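Local coordinates for protein alpha-galactosidase 1 (Saccharomyces cerevisiae, PDB 3LRK) that catalyses the hydrolysis of terminal, non-reducing alpha-D-galactose residues from alpha-D-galactosides such as galactose oligosaccharides, galactomannans and galactolipids, at residues A[133-138]-A[175-180]; A[226-231]-A[246-251]; A[399-404]-A[418-423]. The protein carries 1 engineered substitution. All coordinates share one frame; numbering follows the deposited sequence.

In the fold
The three contacts follow one another along the chain, each closing before the next opens, and none touches another. Contacts 1 and 2 belong to the catalytic alpha/beta barrel of parallel strands, their centres about 32 Å apart: contact 1 joins helices 131-140 and 160-177, while contact 2, which includes a substrate-site residue, brings together the loops before and after helix 239-246, where subunits of the tetramer meet. Contact 3, about 39 Å centre to centre from contact 1 and about 35 Å from contact 2, across the chain's centre from the latter, joins the C-terminal beta-sandwich domain to barrel helix 301-307. Contacts 1 and 3 carry N-linked sugars.

Contact 1: A[133-138]-A[175-180]. With NAG (2-acetamido-2-deoxy-beta-D-glucopyranose), chain E.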
loop_
_atom_site.group_PDB
_atom_site.type_symbol
_atom_site.label_atom_id
_atom_site.label_comp_id
_atom_site.label_asym_id
_atom_site.label_seq_id
_atom_site.Cartn_x
_atom_site.Cartn_y
_atom_site.Cartn_z
ATOM N N GLU A 133 31.167 9.783 -16.368
ATOM C CA GLU A 133 32.343 10.531 -15.863
ATOM C C GLU A 133 32.746 10.050 -14.495
ATOM O O GLU A 133 33.937 10.003 -14.169
ATOM C CB GLU A 133 32.078 12.032 -15.652
ATOM C CG GLU A 133 31.381 12.788 -16.679
ATOM C CD GLU A 133 29.887 12.684 -16.585
ATOM O OE1 GLU A 133 29.393 11.628 -16.983
ATOM O OE2 GLU A 133 29.224 13.669 -16.173
ATOM N N ASP A 134 31.755 9.780 -13.649
ATOM C CA ASP A 134 32.058 9.494 -12.249
ATOM C C ASP A 134 32.649 8.094 -12.076
ATOM O O ASP A 134 33.658 7.921 -11.383
ATOM C CB ASP A 134 30.852 9.761 -11.357
ATOM C CG ASP A 134 30.592 11.262 -11.168
ATOM O OD1 ASP A 134 31.254 12.079 -11.835
ATOM O OD2 ASP A 134 29.721 11.617 -10.350
ATOM N N ALA A 135 32.047 7.114 -12.748
ATOM C CA ALA A 135 32.642 5.777 -12.852
ATOM C C ALA A 135 34.074 5.851 -13.402
ATOM O O ALA A 135 34.958 5.168 -12.894
ATOM C CB ALA A 135 31.774 4.863 -13.722
ATOM N N GLN A 136 34.287 6.664 -14.444
ATOM C CA GLN A 136 35.617 6.897 -15.009
ATOM C C GLN A 136 36.604 7.485 -13.997
ATOM O O GLN A 136 37.743 7.005 -13.884
ATOM C CB GLN A 136 35.557 7.783 -16.259
ATOM C CG GLN A 136 36.861 7.782 -17.079
ATOM C CD GLN A 136 37.246 6.384 -17.566
ATOM O OE1 GLN A 136 36.446 5.681 -18.183
ATOM N NE2 GLN A 136 38.473 5.974 -17.269
ATOM N N PHE A 137 36.170 8.514 -13.269
ATOM C CA PHE A 137 36.952 9.035 -12.139
ATOM C C PHE A 137 37.368 7.928 -11.160
ATOM O O PHE A 137 38.551 7.852 -10.762
ATOM C CB PHE A 137 36.204 10.165 -11.392
ATOM C CG PHE A 137 36.897 10.603 -10.132
ATOM C CD1 PHE A 137 37.803 11.664 -10.152
ATOM C CD2 PHE A 137 36.669 9.937 -8.929
ATOM C CE1 PHE A 137 38.456 12.047 -8.998
ATOM C CE2 PHE A 137 37.335 10.318 -7.768
ATOM C CZ PHE A 137 38.223 11.381 -7.808
ATOM N N PHE A 138 36.421 7.070 -10.763
ATOM C CA PHE A 138 36.748 6.023 -9.791
ATOM C C PHE A 138 37.770 5.016 -10.357
ATOM O O PHE A 138 38.708 4.628 -9.668
ATOM C CB PHE A 138 35.494 5.323 -9.237
ATOM C CG PHE A 138 34.568 6.247 -8.474
ATOM C CD1 PHE A 138 35.032 6.981 -7.374
ATOM C CD2 PHE A 138 33.237 6.389 -8.861
ATOM C CE1 PHE A 138 34.177 7.843 -6.676
ATOM C CE2 PHE A 138 32.380 7.251 -8.171
ATOM C CZ PHE A 138 32.847 7.978 -7.075
ATOM N N ASN A 175 31.002 -0.865 -15.470
ATOM C CA ASN A 175 31.402 -1.907 -16.404
ATOM C C ASN A 175 32.189 -1.330 -17.587
ATOM O O ASN A 175 33.197 -1.904 -18.003
ATOM C CB ASN A 175 30.177 -2.697 -16.894
ATOM C CG ASN A 175 30.570 -3.873 -17.757
ATOM O OD1 ASN A 175 30.740 -3.735 -18.964
ATOM N ND2 ASN A 175 30.761 -5.022 -17.126
ATOM N N LYS A 176 31.728 -0.189 -18.103
ATOM C CA LYS A 176 32.321 0.475 -19.277
ATOM C C LYS A 176 33.802 0.834 -19.068
ATOM O O LYS A 176 34.565 0.869 -20.031
ATOM C CB LYS A 176 31.511 1.731 -19.672
ATOM C CG LYS A 176 31.893 2.349 -21.032
ATOM C CD LYS A 176 31.343 3.780 -21.200
ATOM C CE LYS A 176 31.548 4.297 -22.642
ATOM N NZ LYS A 176 31.516 5.797 -22.714
ATOM N N THR A 177 34.198 1.064 -17.818
ATOM C CA THR A 177 35.591 1.420 -17.492
ATOM C C THR A 177 36.566 0.254 -17.674
ATOM O O THR A 177 37.782 0.471 -17.816
ATOM C CB THR A 177 35.735 1.917 -16.045
ATOM O OG1 THR A 177 35.566 0.820 -15.131
ATOM C CG2 THR A 177 34.720 3.038 -15.731
ATOM N N GLY A 178 36.038 -0.967 -17.647
ATOM C CA GLY A 178 36.863 -2.175 -17.737
ATOM C C GLY A 178 37.543 -2.584 -16.435
ATOM O O GLY A 178 38.170 -3.654 -16.374
ATOM N N ARG A 179 37.439 -1.739 -15.402
ATOM C CA ARG A 179 38.050 -2.035 -14.109
ATOM C C ARG A 179 37.003 -2.718 -13.240
ATOM O O ARG A 179 35.919 -2.164 -13.063
ATOM C CB ARG A 179 38.597 -0.772 -13.407
ATOM C CG ARG A 179 39.313 -1.121 -12.082
ATOM C CD ARG A 179 39.794 0.073 -11.261
ATOM N NE ARG A 179 40.498 -0.399 -10.066
ATOM C CZ ARG A 179 41.795 -0.706 -10.044
ATOM N NH1 ARG A 179 42.535 -0.572 -11.143
ATOM N NH2 ARG A 179 42.352 -1.148 -8.931
ATOM N N PRO A 180 37.316 -3.922 -12.707
ATOM C CA PRO A 180 36.388 -4.580 -11.790
ATOM C C PRO A 180 36.142 -3.722 -10.556
ATOM O O PRO A 180 37.084 -3.263 -9.895
ATOM C CB PRO A 180 37.110 -5.884 -11.412
ATOM C CG PRO A 180 38.085 -6.110 -12.520
ATOM C CD PRO A 180 38.533 -4.733 -12.913
HETATM C C1 NAG E . 31.204 -6.107 -17.979
HETATM C C2 NAG E . 32.165 -6.893 -17.076
HETATM C C3 NAG E . 32.558 -8.238 -17.684
HETATM C C4 NAG E . 31.326 -9.046 -18.086
HETATM C C5 NAG E . 30.300 -8.208 -18.842
HETATM C C6 NAG E . 28.975 -8.942 -18.730
HETATM C C7 NAG E . 33.632 -5.541 -15.659
HETATM C C8 NAG E . 34.896 -4.733 -15.617
HETATM N N2 NAG E . 33.375 -6.133 -16.822
HETATM O O3 NAG E . 33.259 -8.984 -16.723
HETATM O O4 NAG E . 31.705 -10.156 -18.884
HETATM O O5 NAG E . 30.082 -6.903 -18.306
HETATM O O6 NAG E . 28.205 -8.499 -19.801
HETATM O O7 NAG E . 32.910 -5.636 -14.666
HETATM O O HOH W 1 37.798 3.535 -19.374
#
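T177 lays its methyl CG2 on the backbone of helix 131-140, 3.6 Å from A135 O. The same methyl lies 4.0 Å from A135 CB and 3.9 Å from Q136 N, so one apolar group bears on a methyl, a carbonyl and a peptide nitrogen. Q136 passes T177 in the opposite direction; its chain, bent at chi2 (59°), brings the amide oxygen back toward the methyl, while NE2 bonds to N140 on its own helix. A water donates to Q136 OE1 at 2.8 Å and to T177 O, a thin water bridge, weak on the T177 side.

With chi1 at 71°, T177 OG1 sits between its own backbone N and carbonyl carbon. There it accepts from R179 N at 3.2 Å and 161°, forming an ST turn, and is also hydrogen-bonded to L174 O, tying the last helical turn to the chain beyond. An alanine in place of T177 would probably open a gap beside the A135 carbonyl and deprive R179 N of its side-chain acceptor. G178, with positive phi, is where the chain leaves the helix and turns towards R179. N175, facing away from helix 131-140, carries an N-linked sugar through ND2, whose acetamide methyl C8 comes 3.5 Å from G178 C.

R179 rests on A139, keeping the chain after the turn along helix 131-140, and makes a salt bridge to D144 and a hydrogen bond to V143 O. The contact thus joins helix 131-140 to the C-terminal end of helix 160-177, consecutive barrel helices separated in the chain by strand 145-149.

Contact 2: A[226-231]-A[246-251]; sequences DEYDCK and AAPMGQ
Y228 meets P248 and M249 by van der Waals packing. The methyl CE of M249 ends 4.0 Å from Y228 CB and 3.8 Å from Y228 O, touching the root of the tyrosine and its carbonyl rather than the ring. Farther out, Y228 CD2 approaches P248 CG obliquely at 4.2 Å. P248 and M249 therefore meet the tyrosine at two levels, one at a ring carbon, the other at the base of the side chain.

Beyond CG the methionine is fully extended (chi2 -178°, chi3 -174°), and this carries the methyl across to Y228 although the side chain does not set out straight at it. Y228, for its part, has its CB pointing to the opposing loop.

In the next shell, M249 N bonds to A246 O at 2.8 Å, closing a turn that carries P248 and M249. M249 O accepts from N259 ND2, and its side chain also packs on M206. On the tyrosine's side the C230-C223 disulfide and the salt bridge of D226 to R329 hold the loop.

A second subunit closes over the contact: Y228 packs on C223 of that neighbouring subunit, P248 on its P222, and Q251 on its F235. Q251 is assigned to the substrate-binding site, and the M249 side chain lies about 9 Å from that of R205, assigned to the same site. This is loop packing around helix 239-246 of a GH27 barrel, built into the tetramer interface beside the substrate site.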
loop_
_atom_site.group_PDB
_atom_site.type_symbol
_atom_site.label_atom_id
_atom_site.label_comp_id
_atom_site.label_asym_id
_atom_site.label_seq_id
_atom_site.Cartn_x
_atom_site.Cartn_y
_atom_site.Cartn_z
ATOM N N ASP A 226 8.103 -5.703 10.764
ATOM C CA ASP A 226 7.277 -6.452 9.807
ATOM C C ASP A 226 7.091 -5.715 8.480
ATOM O O ASP A 226 6.558 -6.283 7.532
ATOM C CB ASP A 226 5.905 -6.756 10.406
ATOM C CG ASP A 226 5.954 -7.844 11.478
ATOM O OD1 ASP A 226 7.017 -8.470 11.679
ATOM O OD2 ASP A 226 4.907 -8.074 12.115
ATOM N N GLU A 227 7.507 -4.452 8.425
ATOM C CA GLU A 227 7.308 -3.645 7.217
ATOM C C GLU A 227 8.545 -3.663 6.310
ATOM O O GLU A 227 9.255 -2.657 6.182
ATOM C CB GLU A 227 6.841 -2.216 7.564
ATOM C CG GLU A 227 6.124 -1.508 6.394
ATOM C CD GLU A 227 5.566 -0.136 6.751
ATOM O OE1 GLU A 227 5.617 0.268 7.933
ATOM O OE2 GLU A 227 5.059 0.537 5.834
ATOM N N TYR A 228 8.802 -4.829 5.704
ATOM C CA TYR A 228 9.930 -5.029 4.784
ATOM C C TYR A 228 9.801 -4.180 3.520
ATOM O O TYR A 228 10.798 -3.813 2.915
ATOM C CB TYR A 228 10.068 -6.517 4.399
ATOM C CG TYR A 228 8.786 -7.094 3.839
ATOM C CD1 TYR A 228 8.499 -7.014 2.478
ATOM C CD2 TYR A 228 7.849 -7.695 4.676
ATOM C CE1 TYR A 228 7.300 -7.521 1.961
ATOM C CE2 TYR A 228 6.654 -8.205 4.174
ATOM C CZ TYR A 228 6.391 -8.117 2.815
ATOM O OH TYR A 228 5.212 -8.611 2.320
ATOM N N ASP A 229 8.559 -3.912 3.109
ATOM C CA ASP A 229 8.259 -3.052 1.976
ATOM C C ASP A 229 7.853 -1.698 2.549
ATOM O O ASP A 229 6.672 -1.409 2.750
ATOM C CB ASP A 229 7.145 -3.675 1.103
ATOM C CG ASP A 229 6.757 -2.802 -0.089
ATOM O OD1 ASP A 229 7.596 -2.013 -0.571
ATOM O OD2 ASP A 229 5.595 -2.899 -0.542
ATOM N N CYS A 230 8.858 -0.872 2.792
ATOM C CA CYS A 230 8.719 0.359 3.555
ATOM C C CYS A 230 8.804 1.558 2.618
ATOM O O CYS A 230 9.655 1.587 1.733
ATOM C CB CYS A 230 9.857 0.408 4.585
ATOM S SG CYS A 230 10.026 1.955 5.462
ATOM N N LYS A 231 7.941 2.557 2.819
ATOM C CA LYS A 231 7.922 3.732 1.943
ATOM C C LYS A 231 8.718 4.926 2.488
ATOM O O LYS A 231 8.868 5.954 1.814
ATOM C CB LYS A 231 6.478 4.142 1.611
ATOM C CG LYS A 231 5.634 3.030 0.921
ATOM C CD LYS A 231 6.143 2.693 -0.484
ATOM C CE LYS A 231 5.123 1.823 -1.229
ATOM N NZ LYS A 231 5.592 1.425 -2.595
ATOM N N ALA A 246 14.896 -7.974 7.327
ATOM C CA ALA A 246 15.704 -8.847 6.473
ATOM C C ALA A 246 15.192 -10.287 6.391
ATOM O O ALA A 246 15.471 -10.994 5.418
ATOM C CB ALA A 246 17.163 -8.832 6.943
ATOM N N ALA A 247 14.471 -10.715 7.423
ATOM C CA ALA A 247 14.047 -12.107 7.573
ATOM C C ALA A 247 13.453 -12.765 6.315
ATOM O O ALA A 247 13.929 -13.835 5.908
ATOM C CB ALA A 247 13.113 -12.272 8.795
ATOM N N PRO A 248 12.423 -12.141 5.690
ATOM C CA PRO A 248 11.870 -12.764 4.480
ATOM C C PRO A 248 12.790 -12.663 3.254
ATOM O O PRO A 248 12.595 -13.402 2.300
ATOM C CB PRO A 248 10.574 -11.968 4.239
ATOM C CG PRO A 248 10.846 -10.634 4.820
ATOM C CD PRO A 248 11.689 -10.907 6.052
ATOM N N MET A 249 13.798 -11.788 3.307
ATOM C CA MET A 249 14.636 -11.464 2.135
ATOM C C MET A 249 15.760 -12.441 1.811
ATOM O O MET A 249 16.346 -12.360 0.730
ATOM C CB MET A 249 15.229 -10.067 2.267
ATOM C CG MET A 249 14.181 -8.955 2.410
ATOM S SD MET A 249 15.094 -7.419 2.479
ATOM C CE MET A 249 13.792 -6.228 2.838
ATOM N N GLY A 250 16.061 -13.353 2.730
ATOM C CA GLY A 250 17.144 -14.329 2.522
ATOM C C GLY A 250 17.016 -15.124 1.235
ATOM O O GLY A 250 18.010 -15.431 0.575
ATOM N N GLN A 251 15.779 -15.454 0.880
ATOM C CA GLN A 251 15.481 -16.233 -0.318
ATOM C C GLN A 251 15.875 -15.540 -1.623
ATOM O O GLN A 251 15.986 -16.193 -2.654
ATOM C CB GLN A 251 13.990 -16.606 -0.355
ATOM C CG GLN A 251 13.062 -15.403 -0.494
ATOM C CD GLN A 251 11.608 -15.755 -0.249
ATOM O OE1 GLN A 251 11.044 -15.426 0.795
ATOM N NE2 GLN A 251 11.003 -16.435 -1.198
#

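Contact 3: A[399-404]-A[418-423]. With NAG (2-acetamido-2-deoxy-beta-D-glucopyranose), chain F; NAG (2-acetamido-2-deoxy-beta-D-glucopyranose), chain C; GOL (glycerol), chain J.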
loop_
_atom_site.group_PDB
_atom_site.type_symbol
_atom_site.label_atom_id
_atom_site.label_comp_id
_atom_site.label_asym_id
_atom_site.label_seq_id
_atom_site.Cartn_x
_atom_site.Cartn_y
_atom_site.Cartn_z
ATOM N N ASN A 399 36.098 -20.619 22.709
ATOM C CA ASN A 399 37.470 -20.286 22.318
ATOM C C ASN A 399 37.616 -18.888 21.718
ATOM O O ASN A 399 38.466 -18.661 20.859
ATOM C CB ASN A 399 38.048 -21.340 21.357
ATOM C CG ASN A 399 37.916 -22.758 21.886
ATOM O OD1 ASN A 399 37.946 -22.990 23.097
ATOM N ND2 ASN A 399 37.769 -23.716 20.976
ATOM N N ARG A 400 36.782 -17.952 22.163
ATOM C CA ARG A 400 36.924 -16.573 21.722
ATOM C C ARG A 400 38.143 -15.966 22.423
ATOM O O ARG A 400 38.504 -16.381 23.530
ATOM C CB ARG A 400 35.634 -15.769 21.965
ATOM C CG ARG A 400 35.745 -14.651 22.966
ATOM C CD ARG A 400 34.950 -13.429 22.544
ATOM N NE ARG A 400 33.703 -13.329 23.279
ATOM C CZ ARG A 400 33.106 -12.193 23.636
ATOM N NH1 ARG A 400 33.634 -11.018 23.339
ATOM N NH2 ARG A 400 31.971 -12.249 24.309
ATOM N N VAL A 401 38.794 -15.011 21.769
ATOM C CA VAL A 401 39.963 -14.353 22.353
ATOM C C VAL A 401 39.531 -13.665 23.646
ATOM O O VAL A 401 38.623 -12.829 23.633
ATOM C CB VAL A 401 40.611 -13.332 21.375
ATOM C CG1 VAL A 401 41.794 -12.632 22.029
ATOM C CG2 VAL A 401 41.045 -14.018 20.078
ATOM N N ASP A 402 40.160 -14.032 24.765
ATOM C CA ASP A 402 39.742 -13.488 26.058
ATOM C C ASP A 402 40.079 -12.000 26.191
ATOM O O ASP A 402 40.910 -11.472 25.436
ATOM C CB ASP A 402 40.227 -14.343 27.254
ATOM C CG ASP A 402 41.752 -14.340 27.446
ATOM O OD1 ASP A 402 42.439 -13.356 27.103
ATOM O OD2 ASP A 402 42.266 -15.348 27.990
ATOM N N ASN A 403 39.416 -11.325 27.126
ATOM C CA ASN A 403 39.590 -9.882 27.299
ATOM C C ASN A 403 41.041 -9.470 27.544
ATOM O O ASN A 403 41.459 -8.391 27.118
ATOM C CB ASN A 403 38.671 -9.339 28.401
ATOM C CG ASN A 403 37.212 -9.189 27.945
ATOM O OD1 ASN A 403 36.905 -9.245 26.745
ATOM N ND2 ASN A 403 36.308 -9.003 28.923
ATOM N N SER A 404 41.808 -10.343 28.199
ATOM C CA SER A 404 43.222 -10.070 28.478
ATOM C C SER A 404 44.097 -10.078 27.227
ATOM O O SER A 404 44.845 -9.131 26.992
ATOM C CB SER A 404 43.780 -11.041 29.520
ATOM O OG SER A 404 43.556 -10.542 30.824
ATOM N N GLY A 418 49.493 -15.770 14.864
ATOM C CA GLY A 418 49.451 -17.012 15.637
ATOM C C GLY A 418 48.309 -17.105 16.640
ATOM O O GLY A 418 48.109 -18.157 17.262
ATOM N N ILE A 419 47.566 -16.007 16.805
ATOM C CA ILE A 419 46.404 -15.969 17.699
ATOM C C ILE A 419 45.105 -15.927 16.880
ATOM O O ILE A 419 44.272 -16.833 16.991
ATOM C CB ILE A 419 46.481 -14.791 18.717
ATOM C CG1 ILE A 419 47.721 -14.944 19.616
ATOM C CG2 ILE A 419 45.194 -14.711 19.563
ATOM C CD1 ILE A 419 47.991 -13.773 20.534
ATOM N N LEU A 420 44.946 -14.892 16.051
ATOM C CA LEU A 420 43.833 -14.843 15.093
ATOM C C LEU A 420 44.074 -15.793 13.926
ATOM O O LEU A 420 45.213 -15.977 13.490
ATOM C CB LEU A 420 43.586 -13.426 14.560
ATOM C CG LEU A 420 43.360 -12.201 15.457
ATOM C CD1 LEU A 420 42.496 -11.181 14.711
ATOM C CD2 LEU A 420 42.748 -12.511 16.811
ATOM N N TYR A 421 42.994 -16.398 13.433
ATOM C CA TYR A 421 43.029 -17.208 12.222
ATOM C C TYR A 421 43.447 -16.361 11.018
ATOM O O TYR A 421 42.985 -15.227 10.865
ATOM C CB TYR A 421 41.653 -17.823 11.976
ATOM C CG TYR A 421 41.592 -18.798 10.829
ATOM C CD1 TYR A 421 41.928 -20.140 11.011
ATOM C CD2 TYR A 421 41.177 -18.384 9.563
ATOM C CE1 TYR A 421 41.862 -21.043 9.956
ATOM C CE2 TYR A 421 41.108 -19.273 8.506
ATOM C CZ TYR A 421 41.451 -20.602 8.711
ATOM O OH TYR A 421 41.387 -21.479 7.665
ATOM N N ASN A 422 44.324 -16.917 10.183
ATOM C CA ASN A 422 44.818 -16.242 8.978
ATOM C C ASN A 422 44.156 -16.849 7.738
ATOM O O ASN A 422 44.575 -17.896 7.237
ATOM C CB ASN A 422 46.360 -16.301 8.907
ATOM C CG ASN A 422 46.957 -15.353 7.854
ATOM O OD1 ASN A 422 46.302 -14.993 6.878
ATOM N ND2 ASN A 422 48.225 -14.956 8.066
ATOM N N ALA A 423 43.099 -16.186 7.264
ATOM C CA ALA A 423 42.333 -16.649 6.106
ATOM C C ALA A 423 43.083 -16.435 4.790
ATOM O O ALA A 423 42.825 -17.127 3.801
ATOM C CB ALA A 423 40.959 -15.966 6.059
HETATM C C1 NAG F . 34.939 -8.763 28.498
HETATM C C2 NAG F . 34.096 -9.686 29.391
HETATM C C3 NAG F . 32.596 -9.411 29.267
HETATM C C4 NAG F . 32.262 -7.922 29.320
HETATM C C5 NAG F . 33.203 -7.109 28.434
HETATM C C6 NAG F . 32.957 -5.613 28.607
HETATM C C7 NAG F . 35.099 -11.818 29.977
HETATM C C8 NAG F . 36.374 -12.419 29.442
HETATM N N2 NAG F . 34.377 -11.088 29.125
HETATM O O3 NAG F . 31.907 -10.041 30.326
HETATM O O4 NAG F . 30.918 -7.725 28.930
HETATM O O5 NAG F . 34.554 -7.417 28.748
HETATM O O6 NAG F . 33.782 -4.884 27.729
HETATM O O7 NAG F . 34.768 -12.001 31.152
HETATM C C1 NAG C . 48.791 -14.090 7.047
HETATM C C2 NAG C . 49.764 -13.063 7.638
HETATM C C3 NAG C . 50.419 -12.165 6.584
HETATM C C4 NAG C . 50.816 -12.858 5.274
HETATM C C5 NAG C . 49.987 -14.115 4.957
HETATM C C6 NAG C . 50.829 -15.089 4.140
HETATM C C7 NAG C . 49.242 -12.392 9.917
HETATM C C8 NAG C . 48.793 -11.256 10.785
HETATM N N2 NAG C . 49.094 -12.221 8.607
HETATM O O3 NAG C . 51.567 -11.560 7.146
HETATM O O4 NAG C . 50.628 -11.922 4.221
HETATM O O5 NAG C . 49.519 -14.828 6.094
HETATM O O6 NAG C . 49.973 -15.921 3.394
HETATM O O7 NAG C . 49.716 -13.412 10.413
HETATM C C1 GOL J . 40.610 -15.909 16.482
HETATM O O1 GOL J . 40.545 -15.730 15.081
HETATM C C2 GOL J . 39.833 -17.159 16.882
HETATM O O2 GOL J . 38.468 -16.976 16.585
HETATM C C3 GOL J . 40.008 -17.410 18.377
HETATM O O3 GOL J . 39.779 -18.777 18.646
#
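V401 makes the apolar part of the contact with one branch. Its CG2 lies 4.0 Å from L420 CD2 and 4.2 Å from I419 CG2, touching the two consecutive side chains of the opposing loop. V401 and L420 cross at about a right angle. CG1 takes the place anti to the valine's backbone N (chi1 178°), which turns CG2 to the other loop. L420 starts off to one side, but its CD2 end swings in to the valine.

Hydrogen bonds link the two segments through a glycerol, probably from the crystallisation liquor. Its O3 donates to N399 O at 2.6 Å, and its O1 accepts from Y421 N at 3.0 Å in a nearly straight bond of 168°. The carbon chain between them rests on the same apolar groups, C3 being 3.9 Å from V401 CG2 and C1 4.0 Å from L420 CD2. S308 O and A310 N hold the glycerol as well.

Other polar side chains fix each segment separately. D402 is the N-cap of helix 403-410, and its OD1 is also bonded to the hydroxyl of T405; R400 makes a salt bridge to D273. N422 OD1 accepts from E425 N.

Covalent links put sugars on both segments: ND2 of N403 and of N422 are each bonded to C1 of an N-acetylglucosamine at 1.5 Å. The sugars are also hydrogen-bonded to D63 and S302.

The contact packs against a flank of helix 403-410, I419 on T405 and I409, V401 on A406. It lies in the C-terminal beta-sandwich domain region where that packs on the barrel: both segments also lean on helix 301-307, where V401 meets S305 and L420 meets Y304.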